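Local coordinates for protein esterase LipW (Mycobacterium marinum, PDB 3QH4) that probably hydrolyses ester bonds as a mycobacterial esterase of the alpha/beta hydrolase fold, with strict selectivity for its substrates, at residues H288-D291 / E296-T299; L143-V146 / T151-G154. All coordinates share one frame; numbering follows the deposited sequence.

Interaction 1. Residues H288-D291 / E296-T299; sequences HGFD and EWTT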
ATOM      1  N   HIS A 288     -12.385   2.014  -3.951  1.00  4.95           N
ATOM      2  CA  HIS A 288     -10.949   2.132  -3.700  1.00  4.89           C
ATOM      3  C   HIS A 288     -10.611   3.470  -3.048  1.00  5.32           C
ATOM      4  O   HIS A 288     -11.111   4.523  -3.462  1.00  5.98           O
ATOM      5  CB  HIS A 288     -10.192   2.045  -5.022  1.00  6.39           C
ATOM      6  CG  HIS A 288      -8.754   1.684  -4.854  1.00  6.37           C
ATOM      7  ND1 HIS A 288      -8.354   0.403  -4.556  1.00  7.56           N
ATOM      8  CD2 HIS A 288      -7.620   2.419  -4.972  1.00 10.22           C
ATOM      9  CE1 HIS A 288      -7.031   0.354  -4.494  1.00  9.09           C
ATOM     10  NE2 HIS A 288      -6.561   1.563  -4.761  1.00  9.72           N
ATOM     11  N   GLY A 289      -9.776   3.422  -2.029  1.00  4.97           N
ATOM     12  CA  GLY A 289      -9.268   4.626  -1.392  1.00  5.08           C
ATOM     13  C   GLY A 289     -10.230   5.144  -0.337  1.00  5.68           C
ATOM     14  O   GLY A 289     -10.063   6.279   0.108  1.00  5.93           O
ATOM     15  N   PHE A 290     -11.217   4.325   0.078  1.00  5.21           N
ATOM     16  CA  PHE A 290     -12.250   4.795   1.037  1.00  5.57           C
ATOM     17  C   PHE A 290     -11.676   5.391   2.322  1.00  6.22           C
ATOM     18  O   PHE A 290     -12.182   6.405   2.809  1.00  7.26           O
ATOM     19  CB  PHE A 290     -13.301   3.710   1.352  1.00  4.98           C
ATOM     20  CG  PHE A 290     -12.761   2.500   2.110  1.00  4.74           C
ATOM     21  CD1 PHE A 290     -12.279   1.392   1.395  1.00  4.82           C
ATOM     22  CD2 PHE A 290     -12.769   2.467   3.524  1.00  3.13           C
ATOM     23  CE1 PHE A 290     -11.823   0.257   2.066  1.00  4.83           C
ATOM     24  CE2 PHE A 290     -12.308   1.356   4.205  1.00  3.03           C
ATOM     25  CZ  PHE A 290     -11.821   0.244   3.475  1.00  4.85           C
ATOM     26  N   ASP A 291     -10.607   4.789   2.836  1.00  5.65           N
ATOM     27  CA  ASP A 291     -10.047   5.234   4.109  1.00  5.49           C
ATOM     28  C   ASP A 291      -9.229   6.513   3.964  1.00  6.16           C
ATOM     29  O   ASP A 291      -9.023   7.208   4.970  1.00  6.99           O
ATOM     30  CB  ASP A 291      -9.216   4.141   4.775  1.00  5.24           C
ATOM     31  CG  ASP A 291      -8.076   3.682   3.886  1.00  6.68           C
ATOM     32  OD1 ASP A 291      -8.356   3.204   2.768  1.00  7.16           O
ATOM     33  OD2 ASP A 291      -6.901   3.854   4.283  1.00  7.09           O
ATOM     34  N   GLU A 296     -12.338   9.478   8.924  1.00  7.97           N
ATOM     35  CA  GLU A 296     -13.106   9.428  10.183  1.00  8.85           C
ATOM     36  C   GLU A 296     -14.366   8.545  10.111  1.00  8.25           C
ATOM     37  O   GLU A 296     -15.048   8.329  11.104  1.00  8.84           O
ATOM     38  CB  GLU A 296     -13.511  10.843  10.642  1.00  9.41           C
ATOM     39  CG  GLU A 296     -12.516  11.929  10.374  1.00 12.38           C
ATOM     40  CD  GLU A 296     -11.158  11.708  10.995  1.00 18.54           C
ATOM     41  OE1 GLU A 296     -11.047  10.948  11.979  1.00 19.74           O
ATOM     42  OE2 GLU A 296     -10.199  12.322  10.476  1.00 21.61           O
ATOM     43  N   TRP A 297     -14.688   8.061   8.923  1.00  7.55           N
ATOM     44  CA  TRP A 297     -15.872   7.274   8.740  1.00  7.07           C
ATOM     45  C   TRP A 297     -15.755   5.990   9.553  1.00  7.00           C
ATOM     46  O   TRP A 297     -14.683   5.433   9.674  1.00  5.85           O
ATOM     47  CB  TRP A 297     -15.984   6.966   7.243  1.00  6.95           C
ATOM     48  CG  TRP A 297     -17.143   6.110   6.781  1.00  5.86           C
ATOM     49  CD1 TRP A 297     -18.423   6.094   7.278  1.00  6.32           C
ATOM     50  CD2 TRP A 297     -17.138   5.254   5.647  1.00  5.98           C
ATOM     51  NE1 TRP A 297     -19.184   5.197   6.565  1.00  6.56           N
ATOM     52  CE2 TRP A 297     -18.423   4.681   5.550  1.00  6.15           C
ATOM     53  CE3 TRP A 297     -16.135   4.849   4.733  1.00  7.26           C
ATOM     54  CZ2 TRP A 297     -18.759   3.744   4.566  1.00  7.99           C
ATOM     55  CZ3 TRP A 297     -16.462   3.930   3.756  1.00  6.34           C
ATOM     56  CH2 TRP A 297     -17.781   3.375   3.683  1.00  5.21           C
ATOM     57  N   THR A 298     -16.863   5.539  10.127  1.00  6.98           N
ATOM     58  CA  THR A 298     -16.839   4.302  10.932  1.00  7.59           C
ATOM     59  C   THR A 298     -16.177   3.144  10.151  1.00  7.01           C
ATOM     60  O   THR A 298     -15.441   2.359  10.717  1.00  6.70           O
ATOM     61  CB  THR A 298     -18.248   3.889  11.409  1.00  8.95           C
ATOM     62  OG1 THR A 298     -19.190   4.047  10.336  1.00 11.85           O
ATOM     63  CG2 THR A 298     -18.675   4.768  12.566  1.00 10.15           C
ATOM     64  N   THR A 299     -16.436   3.045   8.854  1.00  6.02           N
ATOM     65  CA  THR A 299     -15.853   1.949   8.074  1.00  6.25           C
ATOM     66  C   THR A 299     -14.330   2.048   7.962  1.00  5.72           C
ATOM     67  O   THR A 299     -13.625   1.036   8.107  1.00  5.54           O
ATOM     68  CB  THR A 299     -16.529   1.824   6.680  1.00  5.62           C
ATOM     69  OG1 THR A 299     -17.901   1.463   6.870  1.00  7.40           O
ATOM     70  CG2 THR A 299     -15.858   0.762   5.834  1.00  7.29           C
TER

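Interaction 2. Residues L143-V146 / T151-G154; sequences LTWV and TRLG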
ATOM      1  N   LEU A 143      14.252  -1.847   3.238  1.00  7.54           N
ATOM      2  CA  LEU A 143      14.132  -3.003   4.133  1.00  8.09           C
ATOM      3  C   LEU A 143      15.516  -3.495   4.622  1.00  9.13           C
ATOM      4  O   LEU A 143      15.685  -3.786   5.806  1.00  9.57           O
ATOM      5  CB  LEU A 143      13.362  -4.146   3.468  1.00  8.67           C
ATOM      6  CG  LEU A 143      13.118  -5.342   4.418  1.00  9.62           C
ATOM      7  CD1 LEU A 143      11.721  -5.876   4.115  1.00 13.07           C
ATOM      8  CD2 LEU A 143      14.181  -6.398   4.226  1.00 15.06           C
ATOM      9  N   THR A 144      16.488  -3.588   3.714  1.00  8.80           N
ATOM     10  CA  THR A 144      17.863  -4.008   4.088  1.00 10.32           C
ATOM     11  C   THR A 144      18.474  -3.058   5.125  1.00 10.72           C
ATOM     12  O   THR A 144      19.134  -3.495   6.081  1.00 11.53           O
ATOM     13  CB  THR A 144      18.759  -4.109   2.813  1.00 10.42           C
ATOM     14  OG1 THR A 144      18.195  -5.094   1.947  1.00 12.79           O
ATOM     15  CG2 THR A 144      20.215  -4.521   3.174  1.00 14.83           C
ATOM     16  N   TRP A 145      18.234  -1.765   4.932  1.00 10.24           N
ATOM     17  CA  TRP A 145      18.750  -0.721   5.808  1.00 11.48           C
ATOM     18  C   TRP A 145      18.102  -0.785   7.196  1.00 11.47           C
ATOM     19  O   TRP A 145      18.787  -0.627   8.221  1.00 12.43           O
ATOM     20  CB  TRP A 145      18.501   0.622   5.133  1.00 10.98           C
ATOM     21  CG  TRP A 145      18.847   1.846   5.902  1.00 13.43           C
ATOM     22  CD1 TRP A 145      20.061   2.492   5.917  1.00 13.88           C
ATOM     23  CD2 TRP A 145      17.958   2.644   6.701  1.00 14.89           C
ATOM     24  NE1 TRP A 145      19.984   3.624   6.693  1.00 14.24           N
ATOM     25  CE2 TRP A 145      18.708   3.755   7.172  1.00 15.99           C
ATOM     26  CE3 TRP A 145      16.599   2.547   7.046  1.00 13.38           C
ATOM     27  CZ2 TRP A 145      18.153   4.737   7.990  1.00 15.53           C
ATOM     28  CZ3 TRP A 145      16.053   3.516   7.846  1.00 14.50           C
ATOM     29  CH2 TRP A 145      16.820   4.607   8.308  1.00 14.02           C
ATOM     30  N   VAL A 146      16.797  -1.060   7.236  1.00 10.64           N
ATOM     31  CA  VAL A 146      16.069  -1.219   8.486  1.00 10.54           C
ATOM     32  C   VAL A 146      16.682  -2.343   9.309  1.00 11.41           C
ATOM     33  O   VAL A 146      16.929  -2.185  10.501  1.00 12.13           O
ATOM     34  CB  VAL A 146      14.552  -1.472   8.210  1.00 10.32           C
ATOM     35  CG1 VAL A 146      13.834  -2.014   9.419  1.00 10.15           C
ATOM     36  CG2 VAL A 146      13.924  -0.176   7.692  1.00  8.39           C
ATOM     37  N   THR A 151      19.756  -1.957  15.409  1.00 17.44           N
ATOM     38  CA  THR A 151      20.209  -1.617  16.771  1.00 18.98           C
ATOM     39  C   THR A 151      20.219  -0.106  16.978  1.00 18.96           C
ATOM     40  O   THR A 151      19.604   0.409  17.925  1.00 19.85           O
ATOM     41  CB  THR A 151      21.619  -2.195  17.083  1.00 20.20           C
ATOM     42  OG1 THR A 151      21.607  -3.611  16.886  1.00 20.82           O
ATOM     43  CG2 THR A 151      22.029  -1.894  18.555  1.00 22.33           C
ATOM     44  N   ARG A 152      20.908   0.599  16.091  1.00 19.02           N
ATOM     45  CA  ARG A 152      21.011   2.059  16.157  1.00 20.10           C
ATOM     46  C   ARG A 152      19.655   2.768  15.997  1.00 19.48           C
ATOM     47  O   ARG A 152      19.378   3.781  16.664  1.00 18.71           O
ATOM     48  CB  ARG A 152      22.005   2.542  15.115  1.00 21.01           C
ATOM     49  CG  ARG A 152      22.012   4.035  14.879  1.00 23.82           C
ATOM     50  CD  ARG A 152      23.031   4.438  13.821  1.00 27.07           C
ATOM     51  NE  ARG A 152      22.694   4.079  12.440  1.00 28.96           N
ATOM     52  CZ  ARG A 152      21.860   4.764  11.658  1.00 29.00           C
ATOM     53  NH1 ARG A 152      21.217   5.825  12.122  1.00 28.05           N
ATOM     54  NH2 ARG A 152      21.658   4.375  10.408  1.00 30.23           N
ATOM     55  N   LEU A 153      18.808   2.227  15.115  1.00 17.95           N
ATOM     56  CA  LEU A 153      17.483   2.820  14.853  1.00 17.45           C
ATOM     57  C   LEU A 153      16.414   2.485  15.907  1.00 17.01           C
ATOM     58  O   LEU A 153      15.352   3.124  15.949  1.00 17.90           O
ATOM     59  CB  LEU A 153      17.003   2.436  13.444  1.00 15.91           C
ATOM     60  CG  LEU A 153      17.832   2.954  12.267  1.00 18.12           C
ATOM     61  CD1 LEU A 153      17.377   2.270  10.980  1.00 17.85           C
ATOM     62  CD2 LEU A 153      17.769   4.478  12.141  1.00 17.21           C
ATOM     63  N   GLY A 154      16.689   1.512  16.775  1.00 16.84           N
ATOM     64  CA  GLY A 154      15.741   1.140  17.832  1.00 15.88           C
ATOM     65  C   GLY A 154      14.648   0.171  17.391  1.00 14.72           C
ATOM     66  O   GLY A 154      13.530   0.212  17.913  1.00 14.59           O
TER

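Interaction 1. Residues H288-D291 / E296-T299
Phe290, in the first turn of helix 290-293, meets Trp297 and Thr299 at the start of helix 298-315, and the side-chain contacts across the two segments are apolar. The indole of Trp297 comes edge-on: its corner atom CZ3 lies 4.0 Å from Phe290 CB, which sits near the indole plane, and 4.0 Å from Phe290 CD2. Trp297 CG stands anti to the backbone N (chi1 179°), which extends the indole toward the phenylalanine. Farther along the phenyl ring, Phe290 CE2 takes the methyl CG2 of Thr299 at 4.0 Å, and Thr299 O also comes near it. Both partners approach that ring obliquely, their side chains crossing Phe290 at roughly right angles. Within 296-299, Thr299 CB rests 3.3 Å above the plane of the indole, toward its rim.

Surrounding apolar groups extend the patch: Leu19 of helix 17-20 touches both aromatic residues, and Phe283 meets the Phe290 ring. Immediately before the Gly289 N-cap, His288 bonds through ND1 to Asp258 and through NE2 to Ser166, in a geometry consistent with the Ser-His-Asp triad of this hydrolase family.

The chemistry is that of dispersion and burial: three buried side chains join the short helix that follows the putative catalytic histidine to the beginning of the C-terminal helix, by shape and not by directed bonds.

Interaction 2. Residues L143-V146 / T151-G154
One face of the Trp145 indole receives Leu153, while the guanidinium of Arg152 approaches the same indole obliquely and has Trp145 NE1 at its own edge. Leu153 CG lies over one face of that guanidinium, toward its rim. The setting is the junction between helix 134-148 and the short helix 150-153 in the alpha/beta hydrolase fold; the short helix closes in a Schellman motif at Gly154.

Methyl CD1 of Leu153 makes a CH-pi contact, 3.7 Å from the centroid of the six-membered ring of Trp145 and 18° off its normal. Ring atoms CZ3 and CH2 of Trp145 are each 3.6 Å from Leu153 CD1, and the second methyl, CD2, reaches Trp145 CH2 at 4.0 Å. With chi1 at 175°, the indole of Trp145 points away from its own backbone N and reaches the leucine with its six-membered ring. The same CD1 also brushes the backbone at Val146 CA.

Beyond this pair, Val146 packs on Val87 and Val89 of strand 85-91, and Trp145 touches Asp63 and Val65 of strand 59-66. Leu153 O bonds to Arg79, and the Gly154 backbone pairs with Ala85; the helix end is thus tied to the sheet. The positive phi of Gly154 favours glycine.

Arg152, bent at chi3, carries its guanidinium back toward the tryptophan: the two planes lie 69° apart, with Arg152 NH2 4.1 Å from Trp145 NE1.

How the interactions relate
Interaction 2 closes before interaction 1 opens along the chain, and the two lie on opposite sides of its centre, their own centres 32 Å apart and their nearest atoms about 21 Å apart. Each joins a helix to the helix after it: 134-148 to 150-153 in interaction 2, and 290-293 to 298-315 in interaction 1. The mixed eight-stranded sheet is their common framework. Interaction 2 neighbours strands 59-66 and 85-91, whereas interaction 1 reaches Phe283 on strand 278-283, at the opposite edge of the sheet from 59-66. The putative catalytic histidine lies in the 288-291 segment of interaction 1, though it does not touch 296-299; interaction 2 lies away from it, in the helical layer against the sheet.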